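Local structure of glycosyl transferase family 8 (5GVV) at residues 139-144 with 187-192; 89-94 with 160-165. The protein transfers galactose from UDP-galactose to the terminal glucose of the already glycosylated serine-rich repeat protein PsrP, as a manganese-binding family 8 glycosyltransferase. All blocks are in the same frame, centred on the assembly; numbering follows the deposited sequence.

Contact 1: residues 139-144 with 187-192; sequences VGFNAG and DQYSSL
F141 and Y189 carry this contact, their rings meeting as a T-shaped (edge-to-face) pair with centroids 4.6 Å apart and planes at 67°. The edge belongs to F141. Its CD2 stands 3.4 Å above the plane of the Y189 ring, over the centre, and is about equally close to CZ and CE2 of Y189, at 3.5 Å each. It is CD2 that presents its C-H to the tyrosine's face; CE2, the next atom along that edge, only lies alongside, 3.7 Å from CD2 of Y189. Seen from F141, the hydroxyl of Y189 lies in the ring plane at the edge, with OH 4.0 Å from CD2 of F141.

Both rings sit on the same kind of first torsion: CG is held between the backbone N and the carbonyl carbon, at chi1 55° in F141 and 72° in Y189. That folds each ring back over its own main chain. In Y189 it brings the hydroxyl end up to the loop at G140, whose CA is 4.3 Å from OH of Y189. No hydrogen bond joins the two segments, so the attraction is dispersion plus the weak electrostatics of C-H against a pi face.

Beyond the rings, N142 closes an Asx turn onto N of G144.

The strand 189-192 is an outer strand of the seven-stranded sheet of the GT-A domain, beside strand 128-131, where Y189 touches L128. The loop 139-144 leads into strand 145-149. F141 also touches A130 of strand 128-131 and L181 of helix 176-185, and OD1 of N182 in that helix accepts a hydrogen bond from N of F141.

Contact 2: residues 89-94 with 160-165; sequences ARYFIP and QKLIDL
L162 reaches from helix 158-167 onto the ring of Y91, and its atoms can be followed outward one by one. CB sits almost exactly on the ring normal, 3.7 Å from the centroid and 4° off it, a CH-pi contact over the middle of the face. With chi1 at -74°, CG lies beside the backbone N and turns toward one side of the ring, 4.1 Å from CD1 of Y91. The chain then forks: CD1 makes the closest approach, 3.5 Å from CD1 of Y91, while CD2 is 4.1 Å from CE1 of the same ring. The leucine thus spreads from the ring centre over its CD1-CE1 side.

I163, one residue on, approaches the same ring obliquely, its CG1 4.1 Å from CD2 of Y91. Its CD1 goes on to F92, 3.9 Å from CE1. Apolar contacts do all the work across the two segments. The tyrosine hydroxyl has its polar partner farther down the same helix, in T166 OG1.

The 3-10 turn 89-91 thereby lies against helix 158-167, with Y91 also touching D177 and I180 of helix 176-185. R90, next to Y91, lines the UDP pocket and forms a salt bridge to D177; L184 of helix 176-185 packs on L162.

Both contacts belong to the glycosyltransferase domain and rest on helix 176-185, which meets F141 of contact 1 and both Y91 and L162 of contact 2. Those three residues are buried, while Y189, F92 and I163 are partly exposed, so each contact has a buried side and a more open one. Contact 1, at an outer strand, is one aromatic pair; contact 2 buries more surface and mixes rings with aliphatic branches. They touch directly: O of A143 is 2.8 Å from NH2 of R90. Segment 89-94 reaches the UDP pocket through R90, and 139-144 reaches the manganese ligand D106 through a backbone hydrogen bond of G144, though the F141 and Y91 side chains lie about 11 Å from UDP.

Contact 1: residues 139-144 with 187-192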
loop_
_atom_site.group_PDB
_atom_site.type_symbol
_atom_site.label_atom_id
_atom_site.label_comp_id
_atom_site.label_asym_id
_atom_site.label_seq_id
_atom_site.Cartn_x
_atom_site.Cartn_y
_atom_site.Cartn_z
ATOM N N VAL A 139 -30.376 1.173 12.435
ATOM C CA VAL A 139 -30.926 2.156 13.355
ATOM C C VAL A 139 -29.967 3.340 13.481
ATOM O O VAL A 139 -28.744 3.171 13.442
ATOM C CB VAL A 139 -31.230 1.519 14.729
ATOM C CG1 VAL A 139 -29.951 1.055 15.403
ATOM C CG2 VAL A 139 -31.994 2.485 15.624
ATOM N N GLY A 140 -30.523 4.542 13.598
ATOM C CA GLY A 140 -29.708 5.736 13.721
ATOM C C GLY A 140 -28.920 6.033 12.461
ATOM O O GLY A 140 -29.267 5.563 11.375
ATOM N N PHE A 141 -27.851 6.809 12.613
ATOM C CA PHE A 141 -27.058 7.243 11.470
ATOM C C PHE A 141 -25.785 6.421 11.272
ATOM O O PHE A 141 -25.277 5.803 12.214
ATOM C CB PHE A 141 -26.702 8.724 11.610
ATOM C CG PHE A 141 -25.999 9.067 12.897
ATOM C CD1 PHE A 141 -24.624 8.915 13.017
ATOM C CD2 PHE A 141 -26.709 9.574 13.976
ATOM C CE1 PHE A 141 -23.971 9.238 14.195
ATOM C CE2 PHE A 141 -26.064 9.903 15.159
ATOM C CZ PHE A 141 -24.690 9.732 15.269
ATOM N N ASN A 142 -25.268 6.423 10.046
ATOM C CA ASN A 142 -23.963 5.821 9.791
ATOM C C ASN A 142 -22.859 6.814 10.146
ATOM O O ASN A 142 -22.948 7.991 9.805
ATOM C CB ASN A 142 -23.832 5.374 8.338
ATOM C CG ASN A 142 -22.476 4.762 8.039
ATOM O OD1 ASN A 142 -21.515 5.471 7.749
ATOM N ND2 ASN A 142 -22.394 3.439 8.111
ATOM N N ALA A 143 -21.818 6.336 10.819
ATOM C CA ALA A 143 -20.800 7.219 11.385
ATOM C C ALA A 143 -19.643 7.517 10.438
ATOM O O ALA A 143 -18.720 8.257 10.796
ATOM C CB ALA A 143 -20.268 6.627 12.677
ATOM N N GLY A 144 -19.688 6.940 9.240
ATOM C CA GLY A 144 -18.584 7.048 8.300
ATOM C C GLY A 144 -18.453 8.397 7.617
ATOM O O GLY A 144 -17.416 8.699 7.014
ATOM N N ASP A 187 -31.461 12.769 18.621
ATOM C CA ASP A 187 -32.306 13.966 18.730
ATOM C C ASP A 187 -31.541 15.294 18.655
ATOM O O ASP A 187 -32.128 16.364 18.838
ATOM C CB ASP A 187 -33.190 13.928 19.985
ATOM C CG ASP A 187 -33.853 12.582 20.190
ATOM O OD1 ASP A 187 -34.731 12.219 19.378
ATOM O OD2 ASP A 187 -33.497 11.888 21.166
ATOM N N GLN A 188 -30.238 15.227 18.388
ATOM C CA GLN A 188 -29.444 16.439 18.196
ATOM C C GLN A 188 -28.479 16.329 17.013
ATOM O O GLN A 188 -27.311 16.722 17.113
ATOM C CB GLN A 188 -28.692 16.831 19.479
ATOM C CG GLN A 188 -29.601 17.255 20.626
ATOM C CD GLN A 188 -29.014 18.376 21.467
ATOM O OE1 GLN A 188 -28.830 18.229 22.675
ATOM N NE2 GLN A 188 -28.733 19.510 20.832
ATOM N N TYR A 189 -28.973 15.798 15.896
ATOM C CA TYR A 189 -28.186 15.756 14.665
ATOM C C TYR A 189 -29.024 16.087 13.429
ATOM O O TYR A 189 -30.227 15.819 13.391
ATOM C CB TYR A 189 -27.443 14.417 14.506
ATOM C CG TYR A 189 -28.303 13.214 14.170
ATOM C CD1 TYR A 189 -28.570 12.872 12.847
ATOM C CD2 TYR A 189 -28.809 12.396 15.172
ATOM C CE1 TYR A 189 -29.340 11.767 12.534
ATOM C CE2 TYR A 189 -29.580 11.287 14.868
ATOM C CZ TYR A 189 -29.839 10.978 13.546
ATOM O OH TYR A 189 -30.603 9.877 13.235
ATOM N N SER A 190 -28.376 16.693 12.436
ATOM C CA SER A 190 -29.001 17.008 11.156
ATOM C C SER A 190 -28.879 15.819 10.202
ATOM O O SER A 190 -27.967 15.000 10.336
ATOM C CB SER A 190 -28.333 18.233 10.530
ATOM O OG SER A 190 -28.308 19.329 11.424
ATOM N N SER A 191 -29.791 15.732 9.236
ATOM C CA SER A 191 -29.779 14.634 8.274
ATOM C C SER A 191 -29.082 14.990 6.960
ATOM O O SER A 191 -29.269 16.085 6.424
ATOM C CB SER A 191 -31.206 14.155 7.980
ATOM O OG SER A 191 -31.735 13.400 9.053
ATOM N N LEU A 192 -28.278 14.060 6.453
ATOM C CA LEU A 192 -27.712 14.178 5.115
ATOM C C LEU A 192 -28.448 13.230 4.185
ATOM O O LEU A 192 -28.921 12.176 4.624
ATOM C CB LEU A 192 -26.232 13.807 5.122
ATOM C CG LEU A 192 -25.283 14.660 5.953
ATOM C CD1 LEU A 192 -23.887 14.052 5.957
ATOM C CD2 LEU A 192 -25.247 16.072 5.419
#

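Contact 2: residues 89-94 with 160-165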
loop_
_atom_site.group_PDB
_atom_site.type_symbol
_atom_site.label_atom_id
_atom_site.label_comp_id
_atom_site.label_asym_id
_atom_site.label_seq_id
_atom_site.Cartn_x
_atom_site.Cartn_y
_atom_site.Cartn_z
ATOM N N ALA A 89 -10.669 6.349 16.850
ATOM C CA ALA A 89 -9.820 7.536 16.866
ATOM C C ALA A 89 -10.579 8.832 16.583
ATOM O O ALA A 89 -10.107 9.919 16.919
ATOM C CB ALA A 89 -8.661 7.367 15.894
ATOM N N ARG A 90 -11.756 8.718 15.975
ATOM C CA ARG A 90 -12.544 9.898 15.622
ATOM C C ARG A 90 -13.035 10.655 16.860
ATOM O O ARG A 90 -13.460 11.809 16.764
ATOM C CB ARG A 90 -13.709 9.519 14.691
ATOM C CG ARG A 90 -14.681 8.488 15.255
ATOM C CD ARG A 90 -15.630 7.948 14.183
ATOM N NE ARG A 90 -15.179 6.665 13.644
ATOM C CZ ARG A 90 -15.752 6.038 12.621
ATOM N NH1 ARG A 90 -15.277 4.873 12.198
ATOM N NH2 ARG A 90 -16.798 6.577 12.012
ATOM N N TYR A 91 -12.960 10.005 18.020
ATOM C CA TYR A 91 -13.300 10.643 19.287
ATOM C C TYR A 91 -12.408 11.863 19.549
ATOM O O TYR A 91 -12.863 12.869 20.103
ATOM C CB TYR A 91 -13.152 9.656 20.454
ATOM C CG TYR A 91 -14.123 8.489 20.468
ATOM C CD1 TYR A 91 -15.185 8.422 19.576
ATOM C CD2 TYR A 91 -13.980 7.455 21.391
ATOM C CE1 TYR A 91 -16.073 7.357 19.592
ATOM C CE2 TYR A 91 -14.860 6.384 21.411
ATOM C CZ TYR A 91 -15.907 6.344 20.511
ATOM O OH TYR A 91 -16.791 5.286 20.529
ATOM N N PHE A 92 -11.142 11.771 19.140
ATOM C CA PHE A 92 -10.141 12.790 19.476
ATOM C C PHE A 92 -10.079 13.942 18.475
ATOM O O PHE A 92 -9.158 14.757 18.517
ATOM C CB PHE A 92 -8.753 12.154 19.602
ATOM C CG PHE A 92 -8.673 11.071 20.642
ATOM C CD1 PHE A 92 -8.442 11.388 21.973
ATOM C CD2 PHE A 92 -8.827 9.737 20.285
ATOM C CE1 PHE A 92 -8.365 10.393 22.936
ATOM C CE2 PHE A 92 -8.750 8.735 21.240
ATOM C CZ PHE A 92 -8.517 9.063 22.567
ATOM N N ILE A 93 -11.055 14.009 17.577
ATOM C CA ILE A 93 -11.101 15.075 16.573
ATOM C C ILE A 93 -10.936 16.500 17.135
ATOM O O ILE A 93 -10.082 17.250 16.657
ATOM C CB ILE A 93 -12.355 14.958 15.661
ATOM C CG1 ILE A 93 -12.168 13.822 14.648
ATOM C CG2 ILE A 93 -12.613 16.259 14.921
ATOM C CD1 ILE A 93 -13.427 13.470 13.863
ATOM N N PRO A 94 -11.724 16.875 18.162
ATOM C CA PRO A 94 -11.593 18.267 18.615
ATOM C C PRO A 94 -10.286 18.557 19.353
ATOM O O PRO A 94 -10.053 19.703 19.743
ATOM C CB PRO A 94 -12.793 18.441 19.560
ATOM C CG PRO A 94 -13.061 17.079 20.082
ATOM C CD PRO A 94 -12.747 16.143 18.936
ATOM N N GLN A 160 -14.320 13.121 25.911
ATOM C CA GLN A 160 -14.312 12.398 27.174
ATOM C C GLN A 160 -15.617 11.630 27.374
ATOM O O GLN A 160 -15.627 10.522 27.922
ATOM C CB GLN A 160 -14.069 13.352 28.343
ATOM C CG GLN A 160 -13.478 12.658 29.561
ATOM C CD GLN A 160 -12.247 11.836 29.214
ATOM O OE1 GLN A 160 -11.295 12.343 28.625
ATOM N NE2 GLN A 160 -12.266 10.557 29.573
ATOM N N LYS A 161 -16.715 12.218 26.911
ATOM C CA LYS A 161 -18.032 11.608 27.053
ATOM C C LYS A 161 -18.168 10.324 26.239
ATOM O O LYS A 161 -18.774 9.354 26.697
ATOM C CB LYS A 161 -19.116 12.613 26.671
ATOM C CG LYS A 161 -19.265 13.722 27.697
ATOM C CD LYS A 161 -20.096 14.862 27.165
ATOM C CE LYS A 161 -20.572 15.745 28.304
ATOM N NZ LYS A 161 -22.017 16.051 28.155
ATOM N N LEU A 162 -17.591 10.320 25.040
ATOM C CA LEU A 162 -17.603 9.138 24.183
ATOM C C LEU A 162 -16.745 8.022 24.780
ATOM O O LEU A 162 -17.160 6.861 24.820
ATOM C CB LEU A 162 -17.118 9.491 22.774
ATOM C CG LEU A 162 -18.071 10.286 21.877
ATOM C CD1 LEU A 162 -17.335 10.956 20.720
ATOM C CD2 LEU A 162 -19.176 9.383 21.348
ATOM N N ILE A 163 -15.548 8.387 25.239
ATOM C CA ILE A 163 -14.622 7.441 25.862
ATOM C C ILE A 163 -15.254 6.794 27.088
ATOM O O ILE A 163 -15.303 5.564 27.194
ATOM C CB ILE A 163 -13.300 8.121 26.284
ATOM C CG1 ILE A 163 -12.476 8.515 25.057
ATOM C CG2 ILE A 163 -12.481 7.197 27.178
ATOM C CD1 ILE A 163 -11.247 9.350 25.383
ATOM N N ASP A 164 -15.729 7.632 28.007
ATOM C CA ASP A 164 -16.399 7.165 29.216
ATOM C C ASP A 164 -17.590 6.259 28.900
ATOM O O ASP A 164 -17.755 5.202 29.516
ATOM C CB ASP A 164 -16.850 8.357 30.068
ATOM C CG ASP A 164 -15.681 9.139 30.644
ATOM O OD1 ASP A 164 -14.559 8.588 30.695
ATOM O OD2 ASP A 164 -15.887 10.304 31.055
ATOM N N LEU A 165 -18.417 6.665 27.937
ATOM C CA LEU A 165 -19.567 5.849 27.560
ATOM C C LEU A 165 -19.146 4.577 26.835
ATOM O O LEU A 165 -19.770 3.539 27.011
ATOM C CB LEU A 165 -20.592 6.631 26.731
ATOM C CG LEU A 165 -21.797 5.786 26.281
ATOM C CD1 LEU A 165 -22.512 5.156 27.469
ATOM C CD2 LEU A 165 -22.776 6.584 25.431
#